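Local coordinates for protein enolase from the environmental genome shotgun sequencing of the Sargasso Sea (PDB 2QGY) that is of unknown function but binds magnesium and belongs to the enolase superfamily, whose members typically abstract a proton alpha to a substrate carboxylate, at residues W19-N23 with K34-I38; A53-R59 with L99-A104; K133-I138 with D349-I354; N221-I225 with S324-E328. All blocks are in the same frame, centred on the assembly; numbering follows the deposited sequence. Where two conformers were deposited one is given.

Contact 1. Residues W19-N23 with K34-I38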
loop_
_atom_site.group_PDB
_atom_site.type_symbol
_atom_site.label_atom_id
_atom_site.label_comp_id
_atom_site.label_asym_id
_atom_site.label_seq_id
_atom_site.Cartn_x
_atom_site.Cartn_y
_atom_site.Cartn_z
ATOM N N TRP A 19 -8.873 -19.404 4.729
ATOM C CA TRP A 19 -8.486 -20.313 3.652
ATOM C C TRP A 19 -7.886 -19.474 2.556
ATOM O O TRP A 19 -8.411 -18.398 2.257
ATOM C CB TRP A 19 -9.710 -20.991 3.043
ATOM C CG TRP A 19 -10.477 -21.903 3.934
ATOM C CD1 TRP A 19 -10.389 -23.263 3.960
ATOM C CD2 TRP A 19 -11.505 -21.545 4.872
ATOM N NE1 TRP A 19 -11.276 -23.782 4.881
ATOM C CE2 TRP A 19 -11.972 -22.750 5.456
ATOM C CE3 TRP A 19 -12.078 -20.325 5.280
ATOM C CZ2 TRP A 19 -12.979 -22.773 6.425
ATOM C CZ3 TRP A 19 -13.076 -20.347 6.269
ATOM C CH2 TRP A 19 -13.529 -21.566 6.802
ATOM N N ILE A 20 -6.791 -19.960 1.964
ATOM C CA ILE A 20 -6.331 -19.416 0.686
ATOM C C ILE A 20 -6.504 -20.502 -0.365
ATOM O O ILE A 20 -5.876 -21.572 -0.277
ATOM C CB ILE A 20 -4.844 -19.017 0.768
ATOM C CG1 ILE A 20 -4.638 -17.993 1.895
ATOM C CG2 ILE A 20 -4.327 -18.569 -0.631
ATOM C CD1 ILE A 20 -3.166 -17.547 2.052
ATOM N N THR A 21 -7.381 -20.266 -1.337
ATOM C CA THR A 21 -7.652 -21.300 -2.325
ATOM C C THR A 21 -6.453 -21.471 -3.282
ATOM O O THR A 21 -5.718 -20.524 -3.557
ATOM C CB THR A 21 -8.986 -21.081 -3.089
ATOM O OG1 THR A 21 -8.956 -19.833 -3.817
ATOM C CG2 THR A 21 -10.160 -21.046 -2.090
ATOM N N ASP A 22 -6.250 -22.689 -3.778
ATOM C CA ASP A 22 -5.250 -22.897 -4.819
ATOM C C ASP A 22 -5.808 -22.338 -6.115
ATOM O O ASP A 22 -7.002 -22.086 -6.226
ATOM C CB ASP A 22 -4.967 -24.391 -5.011
ATOM C CG ASP A 22 -3.551 -24.660 -5.531
ATOM O OD1 ASP A 22 -2.832 -23.707 -5.931
ATOM O OD2 ASP A 22 -3.170 -25.842 -5.518
ATOM N N ASN A 23 -4.951 -22.149 -7.114
ATOM C CA ASN A 23 -5.446 -21.882 -8.439
ATOM C C ASN A 23 -6.134 -23.139 -8.945
ATOM O O ASN A 23 -5.661 -24.248 -8.712
ATOM C CB ASN A 23 -4.290 -21.511 -9.384
ATOM C CG ASN A 23 -3.474 -20.342 -8.865
ATOM O OD1 ASN A 23 -2.372 -20.521 -8.335
ATOM N ND2 ASN A 23 -4.009 -19.133 -9.020
ATOM N N LYS A 34 -7.774 -17.074 -9.698
ATOM C CA LYS A 34 -6.710 -16.575 -8.825
ATOM C C LYS A 34 -6.889 -17.273 -7.480
ATOM O O LYS A 34 -7.946 -17.860 -7.228
ATOM C CB LYS A 34 -6.813 -15.041 -8.665
ATOM C CG LYS A 34 -8.164 -14.578 -8.204
ATOM C CD LYS A 34 -8.346 -13.034 -8.049
ATOM C CE LYS A 34 -7.240 -12.426 -7.214
ATOM N NZ LYS A 34 -7.589 -11.096 -6.629
ATOM N N LYS A 35 -5.878 -17.209 -6.620
ATOM C CA LYS A 35 -6.025 -17.672 -5.237
ATOM C C LYS A 35 -6.948 -16.678 -4.497
ATOM O O LYS A 35 -6.770 -15.444 -4.607
ATOM C CB LYS A 35 -4.670 -17.764 -4.539
ATOM C CG LYS A 35 -3.661 -18.644 -5.261
ATOM C CD LYS A 35 -2.446 -18.933 -4.379
ATOM C CE LYS A 35 -1.433 -19.876 -5.058
ATOM N NZ LYS A 35 -0.889 -19.324 -6.327
ATOM N N PHE A 36 -7.961 -17.187 -3.790
ATOM C CA PHE A 36 -8.844 -16.319 -2.996
ATOM C C PHE A 36 -8.467 -16.451 -1.514
ATOM O O PHE A 36 -7.933 -17.476 -1.111
ATOM C CB PHE A 36 -10.310 -16.729 -3.213
ATOM C CG PHE A 36 -10.719 -16.788 -4.668
ATOM C CD1 PHE A 36 -10.592 -15.672 -5.483
ATOM C CD2 PHE A 36 -11.261 -17.950 -5.211
ATOM C CE1 PHE A 36 -11.022 -15.711 -6.831
ATOM C CE2 PHE A 36 -11.680 -18.001 -6.531
ATOM C CZ PHE A 36 -11.553 -16.885 -7.348
ATOM N N ILE A 37 -8.766 -15.416 -0.734
ATOM C CA ILE A 37 -8.517 -15.386 0.697
ATOM C C ILE A 37 -9.872 -15.142 1.332
ATOM O O ILE A 37 -10.401 -14.047 1.267
ATOM C CB ILE A 37 -7.552 -14.240 1.077
ATOM C CG1 ILE A 37 -6.239 -14.376 0.283
ATOM C CG2 ILE A 37 -7.374 -14.174 2.620
ATOM C CD1 ILE A 37 -5.286 -13.131 0.397
ATOM N N ILE A 38 -10.412 -16.178 1.949
ATOM C CA ILE A 38 -11.740 -16.113 2.550
ATOM C C ILE A 38 -11.577 -16.381 4.042
ATOM O O ILE A 38 -10.825 -17.264 4.408
ATOM C CB ILE A 38 -12.642 -17.143 1.902
ATOM C CG1 ILE A 38 -12.834 -16.753 0.418
ATOM C CG2 ILE A 38 -13.981 -17.183 2.625
ATOM C CD1 ILE A 38 -13.649 -17.706 -0.389
HETATM O O HOH W 1 -8.861 -20.283 -6.573
HETATM O O HOH W 2 -3.258 -16.383 -8.156
#
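Trp-19 opens the pairing with two nearly straight backbone hydrogen bonds: its N donates to Ile-38 O at 2.9 Å, and its O accepts from Ile-38 N at 3.0 Å. Its indole and the Ile-38 side chain share one face of the sheet, where NE1 bonds to Ser-370 and the ring meets Trp-50. Ile-20 forms the adjoining non-hydrogen-bonded pair with Ile-37 and points to the other face; Ile-20 CG1 and Ile-37 CG1 lie 4.3 Å apart beneath helix 60-74. These are neighbouring strands of the antiparallel sheet of the N-terminal capping domain found in the mandelate racemase/muconate lactonizing family, with strand 373-379 beyond 13-21 and strand 48-53 beyond 37-43. At Thr-21 the ladder changes character. Thr-21 N still donates to Phe-36 O (2.9 Å), but Phe-36 N turns to the side-chain Thr-21 OG1 (2.8 Å), an exchange made possible by the p rotamer of the threonine. Where the regular ladder gives way to loop, a water joins Thr-21 OG1, Asp-22 O and Lys-34 O. Asn-23 OD1 finally receives Lys-35 NZ at 2.8 Å, while a second water bridges Asn-23 ND2 and Lys-35 N.

Contact 2. Residues A53-R59 with L99-A104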
loop_
_atom_site.group_PDB
_atom_site.type_symbol
_atom_site.label_atom_id
_atom_site.label_comp_id
_atom_site.label_asym_id
_atom_site.label_seq_id
_atom_site.Cartn_x
_atom_site.Cartn_y
_atom_site.Cartn_z
ATOM N N ALA A 53 -10.691 -11.072 1.407
ATOM C CA ALA A 53 -9.682 -10.043 1.120
ATOM C C ALA A 53 -9.353 -10.085 -0.355
ATOM O O ALA A 53 -9.310 -11.176 -0.951
ATOM C CB ALA A 53 -8.378 -10.316 1.895
ATOM N N PHE A 54 -9.102 -8.909 -0.929
ATOM C CA PHE A 54 -8.643 -8.874 -2.304
ATOM C C PHE A 54 -7.222 -9.450 -2.356
ATOM O O PHE A 54 -6.305 -8.902 -1.771
ATOM C CB PHE A 54 -8.719 -7.465 -2.885
ATOM C CG PHE A 54 -8.092 -7.381 -4.223
ATOM C CD1 PHE A 54 -8.752 -7.891 -5.320
ATOM C CD2 PHE A 54 -6.820 -6.878 -4.362
ATOM C CE1 PHE A 54 -8.181 -7.848 -6.580
ATOM C CE2 PHE A 54 -6.202 -6.835 -5.644
ATOM C CZ PHE A 54 -6.890 -7.334 -6.734
ATOM N N SER A 55 -7.044 -10.565 -3.045
ATOM C CA SER A 55 -5.744 -11.262 -2.994
ATOM C C SER A 55 -4.812 -10.810 -4.101
ATOM O O SER A 55 -5.258 -10.431 -5.180
ATOM C CB SER A 55 -5.921 -12.786 -3.053
ATOM O OG SER A 55 -6.393 -13.140 -4.320
ATOM N N ILE A 56 -3.507 -10.850 -3.824
ATOM C CA ILE A 56 -2.499 -10.272 -4.724
ATOM C C ILE A 56 -1.398 -11.303 -4.819
ATOM O O ILE A 56 -0.999 -11.867 -3.801
ATOM C CB ILE A 56 -1.945 -8.916 -4.225
ATOM C CG1 ILE A 56 -3.082 -7.968 -3.823
ATOM C CG2 ILE A 56 -1.114 -8.254 -5.346
ATOM C CD1 ILE A 56 -2.627 -6.674 -3.067
ATOM N N ASN A 57 -0.976 -11.590 -6.049
ATOM C CA ASN A 57 -0.003 -12.663 -6.314
ATOM C C ASN A 57 1.251 -12.486 -5.457
ATOM O O ASN A 57 1.787 -11.384 -5.364
ATOM C CB ASN A 57 0.331 -12.697 -7.820
ATOM C CG ASN A 57 0.995 -14.001 -8.275
ATOM O OD1 ASN A 57 1.593 -14.037 -9.361
ATOM N ND2 ASN A 57 0.920 -15.055 -7.464
ATOM N N PHE A 58 1.706 -13.572 -4.824
ATOM C CA PHE A 58 2.901 -13.591 -3.909
ATOM C C PHE A 58 2.713 -12.932 -2.534
ATOM O O PHE A 58 3.651 -12.904 -1.710
ATOM C CB PHE A 58 4.194 -13.086 -4.600
ATOM C CG PHE A 58 4.614 -13.949 -5.761
ATOM C CD1 PHE A 58 5.282 -15.164 -5.547
ATOM C CD2 PHE A 58 4.290 -13.580 -7.050
ATOM C CE1 PHE A 58 5.639 -15.981 -6.630
ATOM C CE2 PHE A 58 4.631 -14.382 -8.128
ATOM C CZ PHE A 58 5.316 -15.578 -7.923
ATOM N N ARG A 59 1.520 -12.394 -2.293
ATOM C CA ARG A 59 1.237 -11.664 -1.060
ATOM C C ARG A 59 0.097 -12.307 -0.284
ATOM O O ARG A 59 -0.273 -11.835 0.812
ATOM C CB ARG A 59 0.945 -10.186 -1.395
ATOM C CG ARG A 59 2.185 -9.553 -2.015
ATOM C CD ARG A 59 1.863 -8.731 -3.290
ATOM N NE ARG A 59 1.463 -7.401 -2.872
ATOM C CZ ARG A 59 1.500 -6.339 -3.667
ATOM N NH1 ARG A 59 1.150 -5.163 -3.185
ATOM N NH2 ARG A 59 1.888 -6.480 -4.935
ATOM N N LEU A 99 -2.262 -1.635 -0.484
ATOM C CA LEU A 99 -3.306 -2.579 -0.887
ATOM C C LEU A 99 -3.376 -3.803 0.001
ATOM O O LEU A 99 -4.473 -4.228 0.361
ATOM C CB LEU A 99 -3.109 -3.015 -2.338
ATOM C CG LEU A 99 -3.540 -2.053 -3.433
ATOM C CD1 LEU A 99 -3.645 -2.837 -4.738
ATOM C CD2 LEU A 99 -4.917 -1.360 -3.115
ATOM N N ASP A 100 -2.211 -4.378 0.344
ATOM C CA ASP A 100 -2.151 -5.574 1.176
ATOM C C ASP A 100 -2.839 -5.318 2.524
ATOM O O ASP A 100 -3.693 -6.103 2.951
ATOM C CB ASP A 100 -0.694 -6.031 1.364
ATOM C CG ASP A 100 0.038 -6.171 0.032
ATOM O OD1 ASP A 100 0.226 -7.336 -0.393
ATOM O OD2 ASP A 100 0.403 -5.127 -0.612
ATOM N N PHE A 101 -2.519 -4.196 3.177
ATOM C CA PHE A 101 -3.111 -3.930 4.479
ATOM C C PHE A 101 -4.623 -3.686 4.337
ATOM O O PHE A 101 -5.421 -4.193 5.137
ATOM C CB PHE A 101 -2.416 -2.734 5.144
ATOM C CG PHE A 101 -2.977 -2.373 6.477
ATOM C CD1 PHE A 101 -2.685 -3.158 7.618
ATOM C CD2 PHE A 101 -3.763 -1.246 6.626
ATOM C CE1 PHE A 101 -3.206 -2.815 8.861
ATOM C CE2 PHE A 101 -4.266 -0.905 7.876
ATOM C CZ PHE A 101 -3.980 -1.693 8.987
ATOM N N SER A 102 -4.993 -2.904 3.331
ATOM C CA SER A 102 -6.384 -2.546 3.062
ATOM C C SER A 102 -7.183 -3.800 2.714
ATOM O O SER A 102 -8.379 -3.876 3.051
ATOM C CB SER A 102 -6.476 -1.503 1.904
ATOM O OG SER A 102 -5.901 -0.254 2.297
ATOM N N SER A 103 -6.546 -4.768 2.036
ATOM C CA SER A 103 -7.223 -6.067 1.779
ATOM C C SER A 103 -7.478 -6.822 3.092
ATOM O O SER A 103 -8.554 -7.407 3.288
ATOM C CB SER A 103 -6.415 -6.971 0.863
ATOM O OG SER A 103 -6.410 -6.444 -0.447
ATOM N N ALA A 104 -6.468 -6.820 3.965
ATOM C CA ALA A 104 -6.615 -7.458 5.291
ATOM C C ALA A 104 -7.774 -6.855 6.097
ATOM O O ALA A 104 -8.604 -7.593 6.621
ATOM C CB ALA A 104 -5.313 -7.349 6.092
#
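A two-pronged salt bridge joins the 53-59 loop to the start of helix 99-120: Arg-59 NE donates to Asp-100 OD1 at 2.8 Å and Arg-59 NH1 to Asp-100 OD2 at 2.7 Å, both almost straight, so the guanidinium meets the carboxylate edge-on. Here the capping-domain loop after strand 48-53 packs on helix 99-120 at the dimer interface; the Phe-54 side chain is about 9 Å from the magnesium, consistent with loops that border the active site in the enolase superfamily. Arg-59 NH2 bonds to the backbone of His-96 of the second subunit, whose Phe-101 also makes a cation-pi contact with this arginine. Arg-59 N in turn bonds to Ile-56 O at 3.0 Å, closing a type II beta turn with Asn-57 and Phe-58 at its corners. One helical turn after Asp-100, Ser-103 OG lies 2.8 Å from Phe-54 O. Packing fills the remainder: Ile-56 CD1 sits 3.8 Å from Leu-99 CB, and Ala-53 CB rests against the helix backbone, 3.2 Å from Ser-103 O.

Contact 3. Residues K133-I138 with D349-I354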
loop_
_atom_site.group_PDB
_atom_site.type_symbol
_atom_site.label_atom_id
_atom_site.label_comp_id
_atom_site.label_asym_id
_atom_site.label_seq_id
_atom_site.Cartn_x
_atom_site.Cartn_y
_atom_site.Cartn_z
ATOM N N LYS A 133 -32.378 -1.502 -3.105
ATOM C CA LYS A 133 -32.884 -2.109 -4.330
ATOM C C LYS A 133 -32.672 -3.631 -4.223
ATOM O O LYS A 133 -31.613 -4.083 -3.794
ATOM C CB LYS A 133 -32.215 -1.529 -5.586
ATOM C CG LYS A 133 -32.162 0.009 -5.649
ATOM C CD LYS A 133 -31.558 0.527 -6.987
ATOM C CE LYS A 133 -30.067 0.200 -7.157
ATOM N NZ LYS A 133 -29.191 1.015 -6.233
ATOM N N PRO A 134 -33.699 -4.427 -4.534
ATOM C CA PRO A 134 -33.536 -5.888 -4.457
ATOM C C PRO A 134 -32.644 -6.469 -5.568
ATOM O O PRO A 134 -32.029 -7.528 -5.382
ATOM C CB PRO A 134 -34.975 -6.401 -4.598
ATOM C CG PRO A 134 -35.670 -5.332 -5.398
ATOM C CD PRO A 134 -35.078 -4.037 -4.890
ATOM N N ASN A 135 -32.574 -5.761 -6.694
ATOM C CA ASN A 135 -31.874 -6.174 -7.911
ATOM C C ASN A 135 -30.634 -5.297 -8.139
ATOM O O ASN A 135 -30.660 -4.113 -7.791
ATOM C CB ASN A 135 -32.829 -6.099 -9.126
ATOM C CG ASN A 135 -33.667 -4.776 -9.200
ATOM O OD1 ASN A 135 -34.669 -4.709 -9.925
ATOM N ND2 ASN A 135 -33.250 -3.741 -8.474
ATOM N N VAL A 136 -29.579 -5.844 -8.737
ATOM C CA VAL A 136 -28.397 -5.023 -8.985
ATOM C C VAL A 136 -27.913 -5.218 -10.403
ATOM O O VAL A 136 -27.542 -6.325 -10.756
ATOM C CB VAL A 136 -27.263 -5.394 -7.987
ATOM C CG1 VAL A 136 -25.905 -4.716 -8.401
ATOM C CG2 VAL A 136 -27.690 -5.038 -6.578
ATOM N N PRO A 137 -27.930 -4.158 -11.236
ATOM C CA PRO A 137 -27.415 -4.382 -12.583
ATOM C C PRO A 137 -25.954 -4.846 -12.563
ATOM O O PRO A 137 -25.154 -4.344 -11.751
ATOM C CB PRO A 137 -27.512 -2.990 -13.231
ATOM C CG PRO A 137 -28.682 -2.315 -12.453
ATOM C CD PRO A 137 -28.414 -2.774 -11.040
ATOM N N ILE A 138 -25.618 -5.780 -13.440
ATOM C CA ILE A 138 -24.249 -6.301 -13.530
ATOM C C ILE A 138 -23.691 -6.243 -14.942
ATOM O O ILE A 138 -24.434 -6.110 -15.906
ATOM C CB ILE A 138 -24.162 -7.774 -12.996
ATOM C CG1 ILE A 138 -25.261 -8.662 -13.602
ATOM C CG2 ILE A 138 -24.284 -7.806 -11.479
ATOM C CD1 ILE A 138 -24.941 -9.299 -14.917
ATOM N N ASP A 349 -30.475 -12.594 -16.426
ATOM C CA ASP A 349 -30.129 -11.659 -17.486
ATOM C C ASP A 349 -29.144 -10.608 -16.957
ATOM O O ASP A 349 -28.042 -10.955 -16.525
ATOM C CB ASP A 349 -31.374 -10.966 -18.052
ATOM C CG ASP A 349 -32.329 -11.930 -18.732
ATOM O OD1 ASP A 349 -31.899 -13.043 -19.127
ATOM O OD2 ASP A 349 -33.514 -11.546 -18.877
ATOM N N ASN A 350 -29.579 -9.350 -16.946
ATOM C CA ASN A 350 -28.697 -8.218 -16.662
ATOM C C ASN A 350 -28.573 -7.792 -15.206
ATOM O O ASN A 350 -27.963 -6.767 -14.935
ATOM C CB ASN A 350 -29.080 -6.997 -17.515
ATOM C CG ASN A 350 -30.481 -6.455 -17.195
ATOM O OD1 ASN A 350 -31.422 -7.210 -16.967
ATOM N ND2 ASN A 350 -30.616 -5.128 -17.198
ATOM N N LYS A 351 -29.174 -8.548 -14.287
ATOM C CA LYS A 351 -29.292 -8.128 -12.890
ATOM C C LYS A 351 -29.028 -9.290 -11.951
ATOM O O LYS A 351 -29.492 -10.394 -12.189
ATOM C CB LYS A 351 -30.689 -7.559 -12.622
ATOM C CG LYS A 351 -30.986 -6.288 -13.434
ATOM C CD LYS A 351 -32.208 -5.559 -12.921
ATOM C CE LYS A 351 -32.528 -4.371 -13.842
ATOM N NZ LYS A 351 -33.479 -3.380 -13.234
ATOM N N ALA A 352 -28.262 -9.048 -10.894
ATOM C CA ALA A 352 -28.115 -10.040 -9.846
ATOM C C ALA A 352 -29.191 -9.801 -8.801
ATOM O O ALA A 352 -29.362 -8.678 -8.315
ATOM C CB ALA A 352 -26.715 -9.950 -9.215
ATOM N N HIS A 353 -29.933 -10.840 -8.440
ATOM C CA HIS A 353 -30.970 -10.688 -7.423
ATOM C C HIS A 353 -30.481 -11.198 -6.079
ATOM O O HIS A 353 -30.143 -12.358 -5.944
ATOM C CB HIS A 353 -32.279 -11.384 -7.819
ATOM C CG HIS A 353 -33.342 -11.292 -6.764
ATOM N ND1 HIS A 353 -34.286 -10.287 -6.742
ATOM C CD2 HIS A 353 -33.591 -12.064 -5.680
ATOM C CE1 HIS A 353 -35.077 -10.449 -5.698
ATOM N NE2 HIS A 353 -34.675 -11.518 -5.033
ATOM N N ILE A 354 -30.448 -10.303 -5.096
ATOM C CA ILE A 354 -29.908 -10.593 -3.763
ATOM C C ILE A 354 -30.940 -11.339 -2.961
ATOM O O ILE A 354 -32.114 -10.989 -2.994
ATOM C CB ILE A 354 -29.606 -9.280 -2.971
ATOM C CG1 ILE A 354 -28.620 -8.404 -3.717
ATOM C CG2 ILE A 354 -29.112 -9.591 -1.549
ATOM C CD1 ILE A 354 -28.517 -6.983 -3.157
#
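Side chains alternate between two faces of this antiparallel pair. Val-136 and Ala-352 occupy the buried face, with the ends of Ile-138 and Ile-354 reaching in beside them. Val-136 (chi1 t) brings CG2 to 4.0 Å from CD1 of Ile-354, whose m,t rotamer carries the tip back. Ile-138 adopts an unusual p,p conformation that lays CG2 4.0 Å from Ala-352 CB and CD1 3.9 Å from Asp-349 O; Ala-352 packs on Leu-315 of helix 309-320. On the more open face Asn-135, Pro-137, Lys-351 and His-353 line up. Lys-351, extended beyond its m chi1, passes Pro-137, with Pro-137 CA 4.1 Å from Lys-351 CG, and ends with NZ 3.8 Å from Asn-135 OD1. His-353, chi1 t, swings its ring toward Pro-134, His-353 CE1 lying 4.2 Å from Pro-134 CB. Backbone hydrogen bonds such as Ala-352 N to Val-136 O (2.8 Å) set the register. The 345-348/351-354 hairpin is thereby added, antiparallel, to strand 135-141, the first strand of the modified TIM barrel, (beta/alpha)7-beta, of the enolase superfamily.

Contact 4. Residues N221-I225 with S324-E328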
loop_
_atom_site.group_PDB
_atom_site.type_symbol
_atom_site.label_atom_id
_atom_site.label_comp_id
_atom_site.label_asym_id
_atom_site.label_seq_id
_atom_site.Cartn_x
_atom_site.Cartn_y
_atom_site.Cartn_z
ATOM N N ASN A 221 -18.494 3.555 -29.731
ATOM C CA ASN A 221 -19.329 3.955 -28.583
ATOM C C ASN A 221 -19.042 3.163 -27.302
ATOM O O ASN A 221 -19.967 2.595 -26.709
ATOM C CB ASN A 221 -20.824 3.845 -28.929
ATOM C CG ASN A 221 -21.717 4.546 -27.913
ATOM O OD1 ASN A 221 -21.280 5.464 -27.202
ATOM N ND2 ASN A 221 -22.981 4.124 -27.840
ATOM N N PRO A 222 -17.773 3.162 -26.845
ATOM C CA PRO A 222 -17.534 2.434 -25.591
ATOM C C PRO A 222 -18.299 3.031 -24.405
ATOM O O PRO A 222 -18.447 4.251 -24.278
ATOM C CB PRO A 222 -16.020 2.541 -25.383
ATOM C CG PRO A 222 -15.554 3.626 -26.258
ATOM C CD PRO A 222 -16.558 3.793 -27.376
ATOM N N TYR A 223 -18.795 2.166 -23.549
ATOM C CA TYR A 223 -19.549 2.609 -22.399
ATOM C C TYR A 223 -18.645 3.330 -21.399
ATOM O O TYR A 223 -19.076 4.309 -20.752
ATOM C CB TYR A 223 -20.256 1.413 -21.761
ATOM C CG TYR A 223 -21.245 1.793 -20.693
ATOM C CD1 TYR A 223 -22.557 2.148 -21.027
ATOM C CD2 TYR A 223 -20.885 1.769 -19.347
ATOM C CE1 TYR A 223 -23.471 2.517 -20.044
ATOM C CE2 TYR A 223 -21.782 2.113 -18.353
ATOM C CZ TYR A 223 -23.079 2.486 -18.697
ATOM O OH TYR A 223 -23.958 2.842 -17.691
ATOM N N TRP A 224 -17.432 2.803 -21.229
ATOM C CA TRP A 224 -16.415 3.483 -20.406
ATOM C C TRP A 224 -15.039 3.024 -20.766
ATOM O O TRP A 224 -14.885 2.024 -21.455
ATOM C CB TRP A 224 -16.694 3.351 -18.900
ATOM C CG TRP A 224 -16.391 2.038 -18.178
ATOM C CD1 TRP A 224 -15.231 1.287 -18.200
ATOM C CD2 TRP A 224 -17.246 1.420 -17.224
ATOM N NE1 TRP A 224 -15.353 0.217 -17.329
ATOM C CE2 TRP A 224 -16.585 0.268 -16.739
ATOM C CE3 TRP A 224 -18.527 1.724 -16.744
ATOM C CZ2 TRP A 224 -17.164 -0.576 -15.778
ATOM C CZ3 TRP A 224 -19.107 0.878 -15.791
ATOM C CH2 TRP A 224 -18.413 -0.253 -15.319
ATOM N N ILE A 225 -14.042 3.783 -20.319
ATOM C CA ILE A 225 -12.651 3.509 -20.595
ATOM C C ILE A 225 -12.004 3.404 -19.222
ATOM O O ILE A 225 -11.979 4.384 -18.464
ATOM C CB ILE A 225 -11.972 4.692 -21.370
ATOM C CG1 ILE A 225 -12.586 4.858 -22.771
ATOM C CG2 ILE A 225 -10.450 4.448 -21.517
ATOM C CD1 ILE A 225 -12.512 3.636 -23.649
ATOM N N SER A 324 -24.695 3.905 -7.820
ATOM C CA SER A 324 -24.025 2.705 -8.279
ATOM C C SER A 324 -24.042 2.652 -9.805
ATOM O O SER A 324 -25.051 3.022 -10.440
ATOM C CB SER A 324 -24.740 1.478 -7.724
ATOM O OG SER A 324 -26.032 1.378 -8.289
ATOM N N GLU A 325 -22.936 2.208 -10.391
ATOM C CA GLU A 325 -22.943 1.822 -11.786
ATOM C C GLU A 325 -23.084 0.306 -11.787
ATOM O O GLU A 325 -23.240 -0.292 -10.726
ATOM C CB GLU A 325 -21.648 2.245 -12.502
ATOM C CG GLU A 325 -21.838 3.394 -13.448
ATOM C CD GLU A 325 -22.654 3.028 -14.688
ATOM O OE1 GLU A 325 -22.829 3.911 -15.542
ATOM O OE2 GLU A 325 -23.111 1.872 -14.831
ATOM N N LYS A 326 -23.003 -0.302 -12.960
ATOM C CA LYS A 326 -23.096 -1.751 -13.069
ATOM C C LYS A 326 -21.954 -2.431 -12.302
ATOM O O LYS A 326 -20.823 -1.941 -12.305
ATOM C CB LYS A 326 -23.100 -2.149 -14.531
ATOM C CG LYS A 326 -24.400 -1.711 -15.240
ATOM C CD LYS A 326 -24.281 -1.982 -16.704
ATOM C CE LYS A 326 -24.010 -0.680 -17.444
ATOM N NZ LYS A 326 -25.090 0.338 -17.124
ATOM N N ALA A 327 -22.303 -3.516 -11.602
ATOM C CA ALA A 327 -21.400 -4.249 -10.724
ATOM C C ALA A 327 -20.693 -5.369 -11.457
ATOM O O ALA A 327 -21.304 -6.054 -12.273
ATOM C CB ALA A 327 -22.194 -4.810 -9.527
ATOM N N GLU A 328 -19.403 -5.571 -11.157
ATOM C CA GLU A 328 -18.571 -6.462 -11.946
ATOM C C GLU A 328 -18.736 -7.948 -11.562
ATOM O O GLU A 328 -18.659 -8.304 -10.363
ATOM C CB GLU A 328 -17.088 -6.094 -11.753
ATOM C CG GLU A 328 -16.176 -6.971 -12.578
ATOM C CD GLU A 328 -14.726 -6.494 -12.571
ATOM O OE1 GLU A 328 -14.299 -5.949 -11.532
ATOM O OE2 GLU A 328 -14.041 -6.634 -13.608
#
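Hydrogen bonds converge on one hydroxyl. Tyr-223 OH donates to Glu-325 OE1 at 2.7 Å and accepts from Lys-326 NZ at 2.8 Å, although Tyr-223 CA and Lys-326 CA stay 10.9 Å apart. The charges are also paired within 324-328: Lys-326 NZ makes a long, weak salt bridge to Glu-325 OE2 (3.4 Å), and Lys-326 N donates to the same Glu-325 OE2 at 2.9 Å. Trp-224 adds van der Waals contact through its indole edge, with CZ3 4.2 Å from Glu-325 OE2 and CH2 4.2 Å from Lys-326 O. Trp-224 NE1 bonds to the magnesium ligand Glu-226, so this ring spans from near the metal to the polar cluster. The two segments enter strands 224-226 and 327-329 of the barrel, which are not neighbours in its sheet: their side chains meet across the N-terminal end of the barrel, opposite the metal ligands, with Trp-224 reaching into the interior. Tyr-223 packs on Met-198 of strand 197-200, Lys-326 on Tyr-139 of strand 135-141 and Glu-325 on Ile-271 of strand 271-272.

In the fold
Contacts 1 and 2 lie in the N-terminal capping domain, and both close before contact 3 opens. Their centres are 11 Å apart, and Lys-35 O to Ser-55 OG and Lys-34 NZ to Ser-55 O tie segment 34-38 to the loop after strand 48-53. Contacts 3 and 4 belong to the barrel, with centres 15 Å apart; contact 4 is nested within the loop that contact 3 closes, and neighbouring strands 135-141 and 327-329 join them. Between the pairs centres are 25 to 27 Å apart, although nearest atoms of contacts 2 and 4 come within about 8 Å. The side chains of Phe-54 and Trp-224 lie about 9 and 7 Å from the magnesium, consistent with an active site between barrel and capping domain.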